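Local coordinates for HTH marR-type domain-containing protein (Streptococcus agalactiae serotype III, PDB 7DVV) that senses haem and binds operator DNA as a dimeric MarR-family transcription regulator, at the interface of chains A and B. Residues are numbered along the deposited sequence; one frame, centred on the assembly and turned at random. Chains: chain A/B, HTH marR-type domain-containing protein.

Contact 1 and contact 2 belong to one two-fold symmetric dimer interface, and the centres of their C-alpha atoms lie about 19 Å apart. Helix 4-25 of chain A runs through both: its early residues A:Lys7 and A:Ile10 meet the DNA-binding region of chain B in contact 1, while A:Tyr18 and A:Leu19, further along, pack against chain B in contact 2. The same helix of chain B enters contact 2 through B:Leu5. Contact 2 joins the N- and C-terminal regions typical of MarR dimerisation, and contact 1 extends the union to the helix-turn-helix, so the shared helix could couple the dimer core to the DNA-reading parts.

Contact 1: the interface of chains A and B. Residues chain A 7, 10; chain B 37, 59-60.
A:Ile10 packs against B:Leu59 and B:His60 at the turn of a helix-turn-helix, the DNA-binding motif of the MarR family. B:Leu59 closes helix 52-59, B:His60 lies in the turn, and the recognition helix 63-76 follows. Across from them, A:Ile10 and A:Lys7 sit one turn apart on helix 4-25 of the partner chain.

The van der Waals contacts centre on A:Ile10. Its CG1 branch extends with chi2 at -169°, which carries the terminal methyl CD1 forward to 3.4 Å from the imidazole nitrogen ND1 of B:His60. The second branch also takes part: the methyl CG2 of A:Ile10 lies 4.0 Å from CB of B:His60. The two side chains cross at about a right angle, and the fork of the isoleucine meets both the stem and the ring of the histidine. Beta-branching suits this place, because it gives a compact, stiff side chain with carbon on two sides. B:Leu59 contributes its backbone here: CD1 of A:Ile10 is 3.7 Å from the carbonyl oxygen O of B:Leu59, and CG1 of A:Ile10 lies 3.8 Å from that oxygen. The backbone of B:His60 has positive phi (52°), a left-handed conformation that turns the chain sharply as it leaves the helix.

Ionisable groups approach each other beside this packing. The side-chain amine NZ of A:Lys7 lies 4.0 Å from the imidazole nitrogen NE2 of B:His37, too far for a direct hydrogen bond, and the side chains cross nearly perpendicularly. A bend at chi2 (-53°) followed by an extended end takes the lysine towards helix 34-44, which bears B:His37. A long, flexible lysine can extend from helix 4-25 towards this neighbouring helix, coming close to B:His37 without bonding to it. NZ of A:Lys7 is also 6.2 Å from ND1 of B:His60; if the lysine is charged, it may make protonation of B:His37, and more weakly of B:His60, less favourable.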
ATOM      1  N   LYS A   7      -3.912  -5.688   9.294  1.00131.84           N
ATOM      2  CA  LYS A   7      -3.138  -4.721  10.060  1.00121.73           C
ATOM      3  C   LYS A   7      -1.917  -4.280   9.253  1.00115.63           C
ATOM      4  O   LYS A   7      -1.555  -3.110   9.273  1.00117.90           O
ATOM      5  CB  LYS A   7      -2.739  -5.252  11.446  1.00119.08           C
ATOM      6  CG  LYS A   7      -3.823  -5.947  12.271  1.00126.16           C
ATOM      7  CD  LYS A   7      -5.123  -5.152  12.469  1.00131.04           C
ATOM      8  CE  LYS A   7      -6.129  -5.776  13.428  1.00129.91           C
ATOM      9  NZ  LYS A   7      -7.420  -5.039  13.510  1.00123.36           N
ATOM     10  N   ILE A  10      -2.737  -1.591   6.916  1.00 98.03           N
ATOM     11  CA  ILE A  10      -3.034  -0.396   7.695  1.00 94.87           C
ATOM     12  C   ILE A  10      -1.726   0.344   7.972  1.00100.46           C
ATOM     13  O   ILE A  10      -1.626   1.551   7.751  1.00 98.12           O
ATOM     14  CB  ILE A  10      -3.769  -0.776   8.992  1.00 95.22           C
ATOM     15  CG1 ILE A  10      -5.211  -1.183   8.705  1.00 96.27           C
ATOM     16  CG2 ILE A  10      -3.684   0.290  10.083  1.00 90.28           C
ATOM     17  CD1 ILE A  10      -6.022  -1.302   9.974  1.00 99.04           C
TER
ATOM     18  N   HIS B  37     -12.515  -7.299   5.492  1.00 58.25           N
ATOM     19  CA  HIS B  37     -12.272  -7.008   6.894  1.00 61.35           C
ATOM     20  C   HIS B  37     -13.561  -6.510   7.535  1.00 59.00           C
ATOM     21  O   HIS B  37     -13.827  -6.801   8.696  1.00 62.08           O
ATOM     22  CB  HIS B  37     -11.077  -6.052   7.049  1.00 70.96           C
ATOM     23  CG  HIS B  37     -10.652  -5.675   8.443  1.00 93.30           C
ATOM     24  ND1 HIS B  37     -10.006  -4.466   8.732  1.00102.76           N
ATOM     25  CD2 HIS B  37     -10.722  -6.330   9.632  1.00105.08           C
ATOM     26  CE1 HIS B  37      -9.724  -4.395  10.024  1.00101.89           C
ATOM     27  NE2 HIS B  37     -10.150  -5.527  10.596  1.00104.48           N
ATOM     28  N   LEU B  59     -11.174   0.258  10.378  1.00 67.04           N
ATOM     29  CA  LEU B  59     -10.301  -0.033   9.250  1.00 66.23           C
ATOM     30  C   LEU B  59      -9.188   1.010   9.161  1.00 70.81           C
ATOM     31  O   LEU B  59      -8.384   0.943   8.238  1.00 68.82           O
ATOM     32  CB  LEU B  59     -11.129   0.051   7.963  1.00 64.91           C
ATOM     33  CG  LEU B  59     -12.323  -0.878   7.795  1.00 66.49           C
ATOM     34  CD1 LEU B  59     -13.167  -0.381   6.646  1.00 69.02           C
ATOM     35  CD2 LEU B  59     -11.868  -2.276   7.467  1.00 65.75           C
ATOM     36  N   HIS B  60      -9.201   2.016  10.055  1.00 73.83           N
ATOM     37  CA  HIS B  60      -8.290   3.151  10.040  1.00 72.85           C
ATOM     38  C   HIS B  60      -8.265   3.821   8.669  1.00 69.40           C
ATOM     39  O   HIS B  60      -7.216   3.863   8.039  1.00 80.15           O
ATOM     40  CB  HIS B  60      -6.877   2.737  10.492  1.00 82.68           C
ATOM     41  CG  HIS B  60      -6.805   2.357  11.929  1.00 95.88           C
ATOM     42  ND1 HIS B  60      -6.901   1.034  12.346  1.00 97.52           N
ATOM     43  CD2 HIS B  60      -6.708   3.119  13.040  1.00 97.12           C
ATOM     44  CE1 HIS B  60      -6.855   0.996  13.658  1.00 99.76           C
ATOM     45  NE2 HIS B  60      -6.734   2.263  14.104  1.00101.33           N
TER

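Contact 2: the interface of chains A and B. Residues chain A 18-19, 116-118; chain B 5, 136, 139-140.
The side chain of B:Met140 lies against the aromatic ring of A:Tyr18, in a part of the MarR-type dimer interface built from the terminal helices and the segments that follow them. Its methylene CG stands over the middle of one ring face, 3.4 Å from the centroid, as a CH-pi contact. The tyrosine offers that face because its CG lies opposite the backbone N (chi1 -176°), swinging the ring out from helix 4-25. B:Met140 is bent at chi2 (49°): its near methylenes lie on the ring while the thioether turns away, so that its CE comes 4.0 Å from CE of A:Met117. Methionine suits this task, being long, supple and easily shaped to a flat surface.

Leucines supply further apolar packing. A:Leu19 and B:Leu5, both on helix 4-25 of their own chains, interlock through their methyl forks, with CD1 of A:Leu19 3.6 Å from CD2 of B:Leu5. Elsewhere, A:Leu118 and B:Leu136 run side by side in the same direction, meeting at 3.8 Å between their CD2 atoms. The branched ends fill space without demanding polar partners.

A hydrogen bond crosses where the amide nitrogen ND2 of B:Asn139 donates to the backbone carbonyl O of A:Met117 at 2.5 Å. The geometry is poor, bent at the hydrogen (116°), with the donor well above the carbonyl plane, although the acceptor lies nearly in the asparagine's amide plane. A:Met117 ends helix 97-117, where carbonyls commonly lack a partner within the helix, and a short amide side chain can supply an N-H.

Together the contacts tie the end of helix 97-117 and the later half of helix 4-25 to the partner's C-terminal segment and the start of its helix 4-25, holding the dimer together. Since His114, an axial haem ligand in the haem-bound protein, lies on helix 97-117, haem binding might be felt here and relayed between subunits, though the DNA-bound structure alone does not show it.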
ATOM      1  N   TYR A  18       2.183   9.553   6.499  1.00 97.52           N
ATOM      2  CA  TYR A  18       3.132  10.407   7.201  1.00104.97           C
ATOM      3  C   TYR A  18       4.226  10.895   6.248  1.00 99.75           C
ATOM      4  O   TYR A  18       4.604  12.068   6.241  1.00 97.24           O
ATOM      5  CB  TYR A  18       3.722   9.703   8.429  1.00126.32           C
ATOM      6  CG  TYR A  18       4.646  10.555   9.281  1.00154.07           C
ATOM      7  CD1 TYR A  18       5.997  10.697   8.972  1.00153.21           C
ATOM      8  CD2 TYR A  18       4.179  11.220  10.412  1.00166.24           C
ATOM      9  CE1 TYR A  18       6.848  11.472   9.748  1.00154.58           C
ATOM     10  CE2 TYR A  18       5.021  11.998  11.201  1.00167.54           C
ATOM     11  CZ  TYR A  18       6.362  12.126  10.869  1.00161.90           C
ATOM     12  OH  TYR A  18       7.224  12.886  11.613  1.00153.75           O
ATOM     13  N   LEU A  19       4.750   9.979   5.439  1.00 91.72           N
ATOM     14  CA  LEU A  19       5.746  10.325   4.446  1.00 84.81           C
ATOM     15  C   LEU A  19       5.266  11.462   3.547  1.00 86.59           C
ATOM     16  O   LEU A  19       6.056  12.310   3.156  1.00 88.29           O
ATOM     17  CB  LEU A  19       6.000   9.073   3.629  1.00 83.15           C
ATOM     18  CG  LEU A  19       7.164   8.245   4.131  1.00 84.23           C
ATOM     19  CD1 LEU A  19       7.042   6.799   3.661  1.00 87.57           C
ATOM     20  CD2 LEU A  19       8.433   8.885   3.619  1.00 88.95           C
ATOM     21  N   THR A 116      16.067   8.844  11.059  1.00107.68           N
ATOM     22  CA  THR A 116      15.122   9.166  12.110  1.00114.48           C
ATOM     23  C   THR A 116      14.089   8.050  12.237  1.00118.81           C
ATOM     24  O   THR A 116      13.237   8.086  13.121  1.00120.88           O
ATOM     25  CB  THR A 116      14.425  10.510  11.883  1.00116.52           C
ATOM     26  OG1 THR A 116      13.503  10.686  12.956  1.00124.82           O
ATOM     27  CG2 THR A 116      13.603  10.545  10.615  1.00119.29           C
ATOM     28  N   MET A 117      14.162   7.052  11.357  1.00119.56           N
ATOM     29  CA  MET A 117      13.150   6.011  11.429  1.00122.60           C
ATOM     30  C   MET A 117      13.737   4.733  12.021  1.00118.01           C
ATOM     31  O   MET A 117      13.021   3.934  12.618  1.00114.52           O
ATOM     32  CB  MET A 117      12.457   5.745  10.083  1.00140.37           C
ATOM     33  CG  MET A 117      13.293   5.008   9.026  1.00151.64           C
ATOM     34  SD  MET A 117      12.373   4.397   7.540  1.00158.69           S
ATOM     35  CE  MET A 117      10.798   5.244   7.687  1.00132.67           C
ATOM     36  N   LEU A 118      15.053   4.559  11.886  1.00110.74           N
ATOM     37  CA  LEU A 118      15.679   3.344  12.391  1.00112.88           C
ATOM     38  C   LEU A 118      16.456   3.625  13.688  1.00117.96           C
ATOM     39  O   LEU A 118      17.523   3.046  13.939  1.00115.55           O
ATOM     40  CB  LEU A 118      16.533   2.690  11.291  1.00104.83           C
ATOM     41  CG  LEU A 118      15.867   2.423   9.936  1.00101.87           C
ATOM     42  CD1 LEU A 118      16.734   1.505   9.091  1.00106.07           C
ATOM     43  CD2 LEU A 118      14.478   1.823  10.070  1.00 95.91           C
TER
ATOM     44  N   LEU B   5      12.255   3.235   1.570  1.00168.65           N
ATOM     45  CA  LEU B   5      10.962   3.745   1.153  1.00176.94           C
ATOM     46  C   LEU B   5      10.449   2.921  -0.024  1.00179.71           C
ATOM     47  O   LEU B   5       9.308   2.458  -0.012  1.00167.28           O
ATOM     48  CB  LEU B   5      11.104   5.229   0.801  1.00172.53           C
ATOM     49  CG  LEU B   5      11.344   6.135   2.001  1.00182.12           C
ATOM     50  CD1 LEU B   5      11.181   7.592   1.597  1.00188.10           C
ATOM     51  CD2 LEU B   5      10.407   5.768   3.149  1.00194.03           C
ATOM     52  N   LEU B 136       9.079   1.368  14.378  1.00122.06           N
ATOM     53  CA  LEU B 136       8.934   2.117  13.133  1.00111.75           C
ATOM     54  C   LEU B 136       7.726   3.035  13.261  1.00109.47           C
ATOM     55  O   LEU B 136       7.872   4.251  13.286  1.00112.11           O
ATOM     56  CB  LEU B 136       8.770   1.184  11.923  1.00102.06           C
ATOM     57  CG  LEU B 136      10.065   0.790  11.214  1.00101.69           C
ATOM     58  CD1 LEU B 136       9.825  -0.231  10.121  1.00 97.09           C
ATOM     59  CD2 LEU B 136      10.743   2.006  10.615  1.00104.53           C
ATOM     60  N   ASN B 139       7.812   5.717  15.854  1.00128.54           N
ATOM     61  CA  ASN B 139       8.745   6.767  15.462  1.00134.01           C
ATOM     62  C   ASN B 139       8.016   7.997  14.904  1.00140.05           C
ATOM     63  O   ASN B 139       8.554   9.108  14.941  1.00141.88           O
ATOM     64  CB  ASN B 139       9.838   6.240  14.531  1.00126.77           C
ATOM     65  CG  ASN B 139      10.963   5.563  15.286  1.00126.14           C
ATOM     66  OD1 ASN B 139      11.149   5.799  16.476  1.00120.07           O
ATOM     67  ND2 ASN B 139      11.752   4.755  14.599  1.00127.10           N
ATOM     68  N   MET B 140       6.791   7.794  14.394  1.00138.98           N
ATOM     69  CA  MET B 140       5.920   8.874  13.952  1.00135.31           C
ATOM     70  C   MET B 140       4.859   9.130  15.018  1.00132.23           C
ATOM     71  O   MET B 140       3.801   8.514  14.985  1.00127.38           O
ATOM     72  CB  MET B 140       5.203   8.496  12.652  1.00133.76           C
ATOM     73  CG  MET B 140       6.146   8.294  11.475  1.00141.78           C
ATOM     74  SD  MET B 140       7.590   7.223  11.773  1.00148.46           S
ATOM     75  CE  MET B 140       8.376   7.220  10.156  1.00124.91           C
TER